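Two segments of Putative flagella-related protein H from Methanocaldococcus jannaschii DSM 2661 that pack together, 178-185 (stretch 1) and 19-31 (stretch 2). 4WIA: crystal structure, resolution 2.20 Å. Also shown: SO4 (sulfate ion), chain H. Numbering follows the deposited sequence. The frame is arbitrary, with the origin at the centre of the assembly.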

# COMPACT_ATOMS: atom_id res chain seq x y z
N THR A 178 -7.11 -32.85 -9.51
CA THR A 178 -6.42 -32.78 -10.79
C THR A 178 -6.52 -31.39 -11.42
O THR A 178 -5.56 -30.86 -11.98
CB THR A 178 -6.94 -33.88 -11.76
OG1 THR A 178 -6.54 -35.15 -11.23
CG2 THR A 178 -6.35 -33.73 -13.16
N SER A 179 -7.67 -30.79 -11.31
CA SER A 179 -7.88 -29.51 -11.90
C SER A 179 -7.12 -28.43 -11.13
O SER A 179 -6.71 -27.42 -11.67
CB SER A 179 -9.38 -29.29 -11.93
OG SER A 179 -9.73 -28.42 -12.99
N ALA A 180 -6.92 -28.62 -9.85
CA ALA A 180 -6.25 -27.59 -9.05
C ALA A 180 -4.85 -27.23 -9.65
O ALA A 180 -4.13 -28.12 -10.06
CB ALA A 180 -6.08 -28.07 -7.62
N THR A 181 -4.50 -25.95 -9.71
CA THR A 181 -3.13 -25.59 -9.94
C THR A 181 -2.36 -25.54 -8.60
O THR A 181 -1.16 -25.85 -8.55
CB THR A 181 -2.99 -24.23 -10.65
OG1 THR A 181 -3.44 -23.18 -9.77
CG2 THR A 181 -3.76 -24.24 -11.92
N MSE A 182 -3.03 -25.14 -7.54
CA MSE A 182 -2.46 -25.17 -6.22
C MSE A 182 -3.39 -25.95 -5.34
O MSE A 182 -4.54 -25.60 -5.18
CB MSE A 182 -2.29 -23.75 -5.71
CG MSE A 182 -1.58 -23.73 -4.36
SE MSE A 182 -1.43 -21.89 -3.77
CE MSE A 182 -0.07 -22.12 -2.41
N LEU A 183 -2.90 -27.02 -4.75
CA LEU A 183 -3.68 -27.80 -3.84
C LEU A 183 -3.12 -27.77 -2.41
O LEU A 183 -1.97 -28.12 -2.18
CB LEU A 183 -3.72 -29.23 -4.31
CG LEU A 183 -4.51 -30.19 -3.41
CD1 LEU A 183 -6.03 -29.94 -3.48
CD2 LEU A 183 -4.19 -31.66 -3.75
N ILE A 184 -3.96 -27.37 -1.47
CA ILE A 184 -3.58 -27.23 -0.11
C ILE A 184 -4.51 -28.06 0.72
O ILE A 184 -5.74 -27.92 0.65
CB ILE A 184 -3.73 -25.78 0.36
CG1 ILE A 184 -2.92 -24.86 -0.51
CG2 ILE A 184 -3.27 -25.67 1.80
CD1 ILE A 184 -3.18 -23.38 -0.24
N ARG A 185 -3.93 -28.91 1.56
CA ARG A 185 -4.72 -29.71 2.49
C ARG A 185 -4.54 -29.25 3.91
O ARG A 185 -3.41 -29.09 4.38
CB ARG A 185 -4.36 -31.19 2.34
CG ARG A 185 -4.99 -32.10 3.39
CD ARG A 185 -4.89 -33.54 2.99
NE ARG A 185 -4.97 -34.42 4.15
CZ ARG A 185 -6.10 -34.95 4.64
NH1 ARG A 185 -7.30 -34.73 4.09
NH2 ARG A 185 -6.02 -35.74 5.72
S SO4 H . 11.34 -19.71 8.91
O1 SO4 H . 12.44 -19.74 9.89
O2 SO4 H . 11.85 -19.81 7.47
O3 SO4 H . 10.46 -20.84 9.27
O4 SO4 H . 10.66 -18.43 9.18
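Stretch 2 (19-31) RIGGGIPHGSLII

Selenomethionine Met 182, extended with all three chi angles in t, forms the apolar centre of the contact: its SE lies 3.8 Å from Ile 30 CD1 and 4.0 Å from Ile 24 CD1, and its CE reaches to 4.4 Å from Ile 20 CG2. On the same face of the sheet as Met 182 and Ile 30, Ile 184 CD1 packs 4.0 Å from Ile 30 CG2. Ile 31 and Leu 183 occupy the other face, where Leu 183 CD1 approaches Ile 31 CB to 3.8 Å and Ala 180 CB sits 3.5 Å from Ile 31 CG1. Strand 29-31 runs parallel to strand 182-185, with a crossing angle of -15° and a closest axial approach of 4.7 Å; the extended backbone of each strand sends successive side chains to alternate faces. Met 182 pairs with Ile 30 (CA to CA, 4.6 Å) and Leu 183 with Ile 31 (CA to CA, 5.0 Å). The backbone ladder follows this register: Met 182 N donates to Leu 29 O (3.1 Å), Ile 31 N to Met 182 O (2.9 Å) and Ile 184 N to Ile 31 O (2.9 Å). Ile 30 CA adds a CA-H...O contact to Met 182 O at 3.2 Å. Before the strands pair, Thr 181, with phi/psi of -86/-34, turns its CB toward stretch 2; its N donates to Leu 29 O (2.9 Å), and its OG1 accepts from Leu 29 N (2.8 Å). At the polar edge, one water bridges the stretches, 2.7 Å from Thr 181 OG1 and donating to Ser 28 OG at 2.6 Å. Ser 28 closes a type II turn from Pro 25, its OG donating to Pro 25 O (2.6 Å) and its N weakly to the same Pro 25 O (3.2 Å); Gly 27 takes the positive phi of that turn.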

# COMPACT_ATOMS: atom_id res chain seq x y z
N ARG A 19 6.34 -17.57 2.34
CA ARG A 19 6.18 -19.01 2.39
C ARG A 19 5.43 -19.61 1.25
O ARG A 19 5.53 -20.80 1.04
CB ARG A 19 5.46 -19.37 3.66
CG ARG A 19 6.23 -18.88 4.84
CD ARG A 19 5.43 -19.17 6.05
NE ARG A 19 6.11 -18.54 7.16
CZ ARG A 19 7.09 -19.06 7.85
NH1 ARG A 19 7.59 -20.25 7.58
NH2 ARG A 19 7.60 -18.35 8.82
N ILE A 20 4.67 -18.79 0.53
CA ILE A 20 4.05 -19.23 -0.73
C ILE A 20 4.87 -18.78 -1.95
O ILE A 20 4.45 -18.98 -3.09
CB ILE A 20 2.66 -18.72 -0.88
CG1 ILE A 20 2.63 -17.20 -0.97
CG2 ILE A 20 1.82 -19.24 0.27
CD1 ILE A 20 1.24 -16.72 -1.33
N GLY A 21 6.10 -18.32 -1.69
CA GLY A 21 7.11 -18.10 -2.75
C GLY A 21 7.04 -16.72 -3.33
O GLY A 21 7.65 -16.49 -4.35
N GLY A 22 6.36 -15.79 -2.65
CA GLY A 22 6.30 -14.38 -3.08
C GLY A 22 4.92 -13.82 -3.25
O GLY A 22 4.72 -12.62 -3.15
N GLY A 23 3.95 -14.68 -3.61
CA GLY A 23 2.62 -14.27 -3.94
C GLY A 23 1.87 -15.42 -4.57
O GLY A 23 2.38 -16.55 -4.63
N ILE A 24 0.67 -15.15 -5.07
CA ILE A 24 -0.12 -16.15 -5.69
C ILE A 24 -0.07 -15.89 -7.20
O ILE A 24 -0.27 -14.77 -7.60
CB ILE A 24 -1.56 -16.05 -5.22
CG1 ILE A 24 -1.69 -16.40 -3.75
CG2 ILE A 24 -2.45 -16.99 -6.06
CD1 ILE A 24 -1.42 -17.86 -3.41
N PRO A 25 0.29 -16.91 -8.00
CA PRO A 25 0.34 -16.66 -9.44
C PRO A 25 -1.03 -16.37 -10.01
O PRO A 25 -2.03 -17.03 -9.69
CB PRO A 25 0.89 -17.96 -10.05
CG PRO A 25 1.56 -18.65 -8.92
CD PRO A 25 0.79 -18.25 -7.67
N HIS A 26 -1.07 -15.34 -10.82
CA HIS A 26 -2.23 -15.11 -11.67
C HIS A 26 -2.63 -16.40 -12.42
O HIS A 26 -1.77 -17.16 -12.81
CB HIS A 26 -1.95 -13.93 -12.61
CG HIS A 26 -2.12 -12.60 -11.93
ND1 HIS A 26 -1.12 -11.68 -11.79
CD2 HIS A 26 -3.20 -12.06 -11.33
CE1 HIS A 26 -1.55 -10.64 -11.10
NE2 HIS A 26 -2.82 -10.84 -10.82
N GLY A 27 -3.93 -16.61 -12.62
CA GLY A 27 -4.43 -17.80 -13.26
C GLY A 27 -4.45 -19.02 -12.35
O GLY A 27 -4.57 -20.11 -12.83
N SER A 28 -4.27 -18.86 -11.05
CA SER A 28 -4.27 -20.02 -10.18
C SER A 28 -5.73 -20.47 -9.88
O SER A 28 -6.62 -19.62 -9.69
CB SER A 28 -3.55 -19.69 -8.87
OG SER A 28 -2.13 -19.57 -9.08
N LEU A 29 -5.91 -21.77 -9.82
CA LEU A 29 -7.02 -22.36 -9.17
C LEU A 29 -6.53 -23.09 -7.91
O LEU A 29 -5.91 -24.17 -7.96
CB LEU A 29 -7.71 -23.37 -10.08
CG LEU A 29 -8.88 -24.13 -9.42
CD1 LEU A 29 -10.03 -23.24 -9.04
CD2 LEU A 29 -9.37 -25.23 -10.37
N ILE A 30 -6.86 -22.52 -6.77
CA ILE A 30 -6.42 -23.00 -5.52
C ILE A 30 -7.54 -23.78 -4.89
O ILE A 30 -8.65 -23.28 -4.74
CB ILE A 30 -6.09 -21.82 -4.59
CG1 ILE A 30 -5.13 -20.85 -5.30
CG2 ILE A 30 -5.49 -22.33 -3.29
CD1 ILE A 30 -4.56 -19.76 -4.42
N ILE A 31 -7.27 -25.00 -4.53
CA ILE A 31 -8.22 -25.81 -3.80
C ILE A 31 -7.73 -26.03 -2.38
O ILE A 31 -6.63 -26.52 -2.17
CB ILE A 31 -8.41 -27.19 -4.50
CG1 ILE A 31 -8.94 -26.99 -5.91
CG2 ILE A 31 -9.37 -28.07 -3.69
CD1 ILE A 31 -10.29 -26.32 -5.99
O HOH W 1 -1.20 -21.94 -8.93